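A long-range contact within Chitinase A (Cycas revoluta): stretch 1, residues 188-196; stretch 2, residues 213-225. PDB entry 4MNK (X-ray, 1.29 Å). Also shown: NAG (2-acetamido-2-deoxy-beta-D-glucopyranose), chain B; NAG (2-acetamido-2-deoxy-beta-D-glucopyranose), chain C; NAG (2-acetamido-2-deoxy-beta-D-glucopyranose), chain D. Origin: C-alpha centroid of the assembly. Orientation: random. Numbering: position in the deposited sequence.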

# COMPACT_ATOMS: atom_id res chain seq x y z
N ASN A 188 -4.58 5.48 -0.99
CA ASN A 188 -3.23 4.97 -1.14
C ASN A 188 -3.13 4.24 -2.47
O ASN A 188 -3.65 3.14 -2.63
CB ASN A 188 -2.89 4.06 0.05
CG ASN A 188 -2.87 4.82 1.37
OD1 ASN A 188 -2.25 5.87 1.48
ND2 ASN A 188 -3.56 4.28 2.37
N VAL A 189 -2.46 4.89 -3.42
CA VAL A 189 -2.37 4.39 -4.79
C VAL A 189 -1.27 3.34 -4.88
O VAL A 189 -0.09 3.64 -4.70
CB VAL A 189 -2.11 5.53 -5.80
CG1 VAL A 189 -2.08 4.99 -7.22
CG2 VAL A 189 -3.16 6.63 -5.67
N MET A 190 -1.67 2.10 -5.17
CA MET A 190 -0.73 0.98 -5.21
C MET A 190 0.01 0.93 -6.55
O MET A 190 -0.26 0.07 -7.40
CB MET A 190 -1.46 -0.33 -4.89
CG MET A 190 -2.06 -0.33 -3.48
SD MET A 190 -2.88 -1.86 -3.01
CE MET A 190 -4.43 -1.71 -3.91
N ALA A 191 0.95 1.85 -6.70
CA ALA A 191 1.69 2.04 -7.95
C ALA A 191 2.89 1.09 -8.04
O ALA A 191 4.05 1.52 -8.13
CB ALA A 191 2.13 3.48 -8.08
N TYR A 192 2.60 -0.21 -8.03
CA TYR A 192 3.63 -1.24 -8.12
C TYR A 192 3.00 -2.56 -8.56
O TYR A 192 1.79 -2.62 -8.82
CB TYR A 192 4.40 -1.40 -6.80
CG TYR A 192 3.57 -1.31 -5.54
CD1 TYR A 192 2.92 -2.44 -5.03
CD2 TYR A 192 3.44 -0.11 -4.84
CE1 TYR A 192 2.15 -2.36 -3.87
CE2 TYR A 192 2.68 -0.03 -3.68
CZ TYR A 192 2.04 -1.15 -3.20
OH TYR A 192 1.29 -1.04 -2.05
N ASP A 193 3.82 -3.60 -8.66
CA ASP A 193 3.43 -4.91 -9.18
C ASP A 193 2.94 -4.84 -10.63
O ASP A 193 2.02 -5.55 -11.03
CB ASP A 193 2.42 -5.61 -8.25
CG ASP A 193 3.05 -6.11 -6.96
OD1 ASP A 193 4.29 -6.30 -6.93
OD2 ASP A 193 2.30 -6.32 -5.98
N PHE A 194 3.58 -3.97 -11.41
CA PHE A 194 3.29 -3.85 -12.84
C PHE A 194 3.88 -5.01 -13.63
O PHE A 194 3.38 -5.36 -14.69
CB PHE A 194 3.85 -2.54 -13.42
CG PHE A 194 3.39 -1.30 -12.71
CD1 PHE A 194 2.07 -1.18 -12.27
CD2 PHE A 194 4.25 -0.23 -12.52
CE1 PHE A 194 1.64 -0.03 -11.62
CE2 PHE A 194 3.83 0.93 -11.88
CZ PHE A 194 2.52 1.03 -11.43
N HIS A 195 4.98 -5.56 -13.11
CA HIS A 195 5.71 -6.64 -13.76
C HIS A 195 6.26 -7.59 -12.71
O HIS A 195 6.53 -7.18 -11.58
CB HIS A 195 6.84 -6.08 -14.63
CG HIS A 195 6.36 -5.15 -15.70
ND1 HIS A 195 5.58 -5.57 -16.76
CD2 HIS A 195 6.52 -3.81 -15.86
CE1 HIS A 195 5.29 -4.54 -17.53
NE2 HIS A 195 5.85 -3.46 -17.00
N GLY A 196 6.41 -8.85 -13.09
CA GLY A 196 6.85 -9.88 -12.15
C GLY A 196 6.96 -11.23 -12.82
O GLY A 196 6.85 -11.34 -14.05
C1 NAG B . -0.61 -5.19 -2.25
C2 NAG B . -1.15 -5.36 -0.82
C3 NAG B . -0.11 -5.99 0.10
C4 NAG B . 0.63 -7.17 -0.54
C5 NAG B . 1.09 -6.80 -1.95
C6 NAG B . 1.82 -7.94 -2.67
C7 NAG B . -0.89 -2.96 -0.16
C8 NAG B . -1.57 -1.80 0.50
N2 NAG B . -1.61 -4.10 -0.24
O1 NAG B . -1.67 -4.82 -3.11
O3 NAG B . -0.72 -6.39 1.31
O4 NAG B . 1.75 -7.48 0.27
O5 NAG B . -0.03 -6.40 -2.71
O6 NAG B . 0.97 -9.06 -2.83
O7 NAG B . 0.26 -2.84 -0.58
C1 NAG C . -0.84 -8.19 -13.05
C2 NAG C . -1.04 -7.35 -11.79
C3 NAG C . -0.29 -7.91 -10.58
C4 NAG C . -0.51 -9.41 -10.42
C5 NAG C . -0.35 -10.14 -11.77
C6 NAG C . -0.67 -11.63 -11.66
C7 NAG C . -1.46 -5.02 -12.44
C8 NAG C . -0.89 -3.65 -12.64
N2 NAG C . -0.62 -5.97 -12.03
O3 NAG C . -0.72 -7.23 -9.42
O4 NAG C . 0.42 -9.92 -9.49
O5 NAG C . -1.16 -9.55 -12.77
O6 NAG C . -2.03 -11.81 -11.32
O7 NAG C . -2.66 -5.23 -12.67
C1 NAG D . -1.72 -7.35 -18.22
C2 NAG D . -2.39 -8.59 -17.63
C3 NAG D . -2.52 -8.49 -16.11
C4 NAG D . -1.27 -7.96 -15.41
C5 NAG D . -0.74 -6.73 -16.17
C6 NAG D . 0.54 -6.14 -15.58
C7 NAG D . -3.96 -9.62 -19.20
C8 NAG D . -5.37 -9.67 -19.69
N2 NAG D . -3.70 -8.76 -18.22
O1 NAG D . -1.41 -7.58 -19.58
O3 NAG D . -2.86 -9.76 -15.58
O4 NAG D . -1.64 -7.60 -14.09
O5 NAG D . -0.52 -7.05 -17.53
O6 NAG D . 1.60 -7.07 -15.69
O7 NAG D . -3.11 -10.36 -19.70
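Stretch 2 (213-225) SKFTASVGIESFL

Stretch 2 runs antiparallel to stretch 1: as its sequence advances from F215 through A217 to I221, the nearest partners step back from F194 through A191 to V189. The CA atoms of A191 and A217 lie 5.0 Å apart, those of F194 and F215 are separated by 5.8 Å, and the gap widens to 8.0 Å between the CA atoms of V189 and I221. The two backbones are therefore closest where the loop of stretch 2 gives way to its helix. No direct hydrogen bond joins the stretches; 380 Å² of surface, summed over both sides, is buried by apolar side-chain contacts and by packing of the F194 ring on backbone.

S213 opens the segment with its side chain in the t rotamer. Its OG accepts a hydrogen bond from F215 N at 3.2 Å, which ties F215 N to the S213 side chain two residues earlier, and it lies near the plane of the H195 ring at the ring edge. One water fills the space here, 2.8 Å from S213 OG and 2.7 Å from H195 NE2, while donating to F215 O at 2.7 Å. This bridge provides a polar link between H195 and stretch 2. K214, modelled only to CB, does not reach stretch 1.

F215 (phi/psi -93/77) starts its side chain toward stretch 1, bringing its CB to 3.9 Å from F194 CB, but the ring then leads away to the bound sugars. One ring face is covered by C5 of the chain D NAG, and F215 CD2 is 3.9 Å from C8 of the chain C NAG. The same methyl carbon lies 3.9 Å from F194 CD1, near the edge of that ring, so the two phenylalanines share a sugar contact as well as contacting each other.

The F194 ring packs chiefly against backbone. F215 C and T216 N lie over one of its faces, and F194 CD2 approaches F215 O to 3.3 Å. T216 itself is extended and turns its side chain away from stretch 1; its OG1 caps the helix by accepting from V219 N at 3.2 Å.

The helix begins at A217, whose backbone N is 3.4 Å from F194 CE2. Its CB points sideways yet meets A191 CB at 3.7 Å, a close fit between two small side chains. S218 and V219 make no contact with stretch 1. One turn on from T216, G220 N bonds to T216 O at 3.2 Å; G220 has no side chain to place between the helix and stretch 1.

I221 also sets out sideways, but with both chi angles in m its end comes nearer, and I221 CD1 rests 4.1 Å from V189 CG1. E222 and S223 are out of reach. F224, a further turn beyond G220, points toward the strand and sets its CE1 4.3 Å from the same V189 CG1. V189 thus contacts both I221 and F224, and L225 continues the helix without touching stretch 1.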

# COMPACT_ATOMS: atom_id res chain seq x y z
N SER A 213 4.86 2.00 -22.43
CA SER A 213 4.01 1.07 -21.69
C SER A 213 2.87 1.79 -20.97
O SER A 213 2.98 2.96 -20.60
CB SER A 213 4.84 0.26 -20.69
OG SER A 213 4.00 -0.55 -19.87
N LYS A 214 1.78 1.06 -20.77
CA LYS A 214 0.60 1.58 -20.07
C LYS A 214 0.68 1.38 -18.56
O LYS A 214 0.02 2.10 -17.80
CB LYS A 214 -0.66 0.94 -20.63
N PHE A 215 1.48 0.41 -18.12
CA PHE A 215 1.58 0.06 -16.71
C PHE A 215 2.71 0.81 -16.00
O PHE A 215 3.78 0.26 -15.75
CB PHE A 215 1.73 -1.45 -16.54
CG PHE A 215 0.56 -2.23 -17.07
CD1 PHE A 215 0.62 -2.83 -18.32
CD2 PHE A 215 -0.61 -2.34 -16.33
CE1 PHE A 215 -0.47 -3.54 -18.82
CE2 PHE A 215 -1.70 -3.04 -16.82
CZ PHE A 215 -1.63 -3.65 -18.07
N THR A 216 2.45 2.07 -15.70
CA THR A 216 3.40 2.92 -14.99
C THR A 216 2.69 3.73 -13.92
O THR A 216 1.48 3.98 -14.01
CB THR A 216 4.16 3.88 -15.94
OG1 THR A 216 3.28 4.92 -16.38
CG2 THR A 216 4.75 3.15 -17.15
N ALA A 217 3.45 4.15 -12.92
CA ALA A 217 2.91 4.97 -11.83
C ALA A 217 2.31 6.27 -12.35
O ALA A 217 1.21 6.66 -11.93
CB ALA A 217 3.99 5.24 -10.80
N SER A 218 3.01 6.94 -13.27
CA SER A 218 2.56 8.23 -13.80
C SER A 218 1.25 8.13 -14.58
O SER A 218 0.37 8.96 -14.40
CB SER A 218 3.65 8.90 -14.65
OG SER A 218 3.97 8.12 -15.78
N VAL A 219 1.12 7.10 -15.41
CA VAL A 219 -0.11 6.88 -16.17
C VAL A 219 -1.30 6.66 -15.22
O VAL A 219 -2.37 7.22 -15.41
CB VAL A 219 0.02 5.71 -17.18
CG1 VAL A 219 -1.33 5.29 -17.73
CG2 VAL A 219 0.95 6.11 -18.32
N GLY A 220 -1.08 5.85 -14.18
CA GLY A 220 -2.10 5.62 -13.16
C GLY A 220 -2.51 6.89 -12.43
O GLY A 220 -3.70 7.18 -12.30
N ILE A 221 -1.52 7.65 -11.97
CA ILE A 221 -1.77 8.93 -11.30
C ILE A 221 -2.52 9.89 -12.23
O ILE A 221 -3.51 10.51 -11.82
CB ILE A 221 -0.45 9.56 -10.76
CG1 ILE A 221 0.09 8.76 -9.57
CG2 ILE A 221 -0.64 11.04 -10.40
CD1 ILE A 221 -0.79 8.77 -8.32
N GLU A 222 -2.06 10.00 -13.48
CA GLU A 222 -2.73 10.80 -14.50
C GLU A 222 -4.22 10.45 -14.61
O GLU A 222 -5.06 11.34 -14.71
CB GLU A 222 -2.06 10.62 -15.88
CG GLU A 222 -0.65 11.24 -16.01
CD GLU A 222 -0.66 12.75 -16.19
OE1 GLU A 222 0.33 13.41 -15.79
OE2 GLU A 222 -1.65 13.29 -16.73
N SER A 223 -4.53 9.16 -14.55
CA SER A 223 -5.91 8.69 -14.71
C SER A 223 -6.84 9.16 -13.58
O SER A 223 -7.99 9.52 -13.83
CB SER A 223 -5.98 7.17 -14.89
OG SER A 223 -5.79 6.47 -13.67
N PHE A 224 -6.33 9.15 -12.35
CA PHE A 224 -7.10 9.65 -11.22
C PHE A 224 -7.33 11.16 -11.31
O PHE A 224 -8.44 11.64 -11.06
CB PHE A 224 -6.43 9.30 -9.89
CG PHE A 224 -6.64 7.88 -9.45
CD1 PHE A 224 -5.63 6.93 -9.62
CD2 PHE A 224 -7.84 7.48 -8.88
CE1 PHE A 224 -5.83 5.61 -9.21
CE2 PHE A 224 -8.05 6.16 -8.47
CZ PHE A 224 -7.04 5.23 -8.64
N LEU A 225 -6.29 11.88 -11.69
CA LEU A 225 -6.37 13.34 -11.83
C LEU A 225 -7.30 13.76 -12.97
O LEU A 225 -8.06 14.72 -12.82
CB LEU A 225 -4.97 13.94 -12.01
CG LEU A 225 -4.06 13.79 -10.78
CD1 LEU A 225 -2.63 14.16 -11.12
CD2 LEU A 225 -4.57 14.62 -9.62
O HOH W 1 5.45 -0.84 -17.51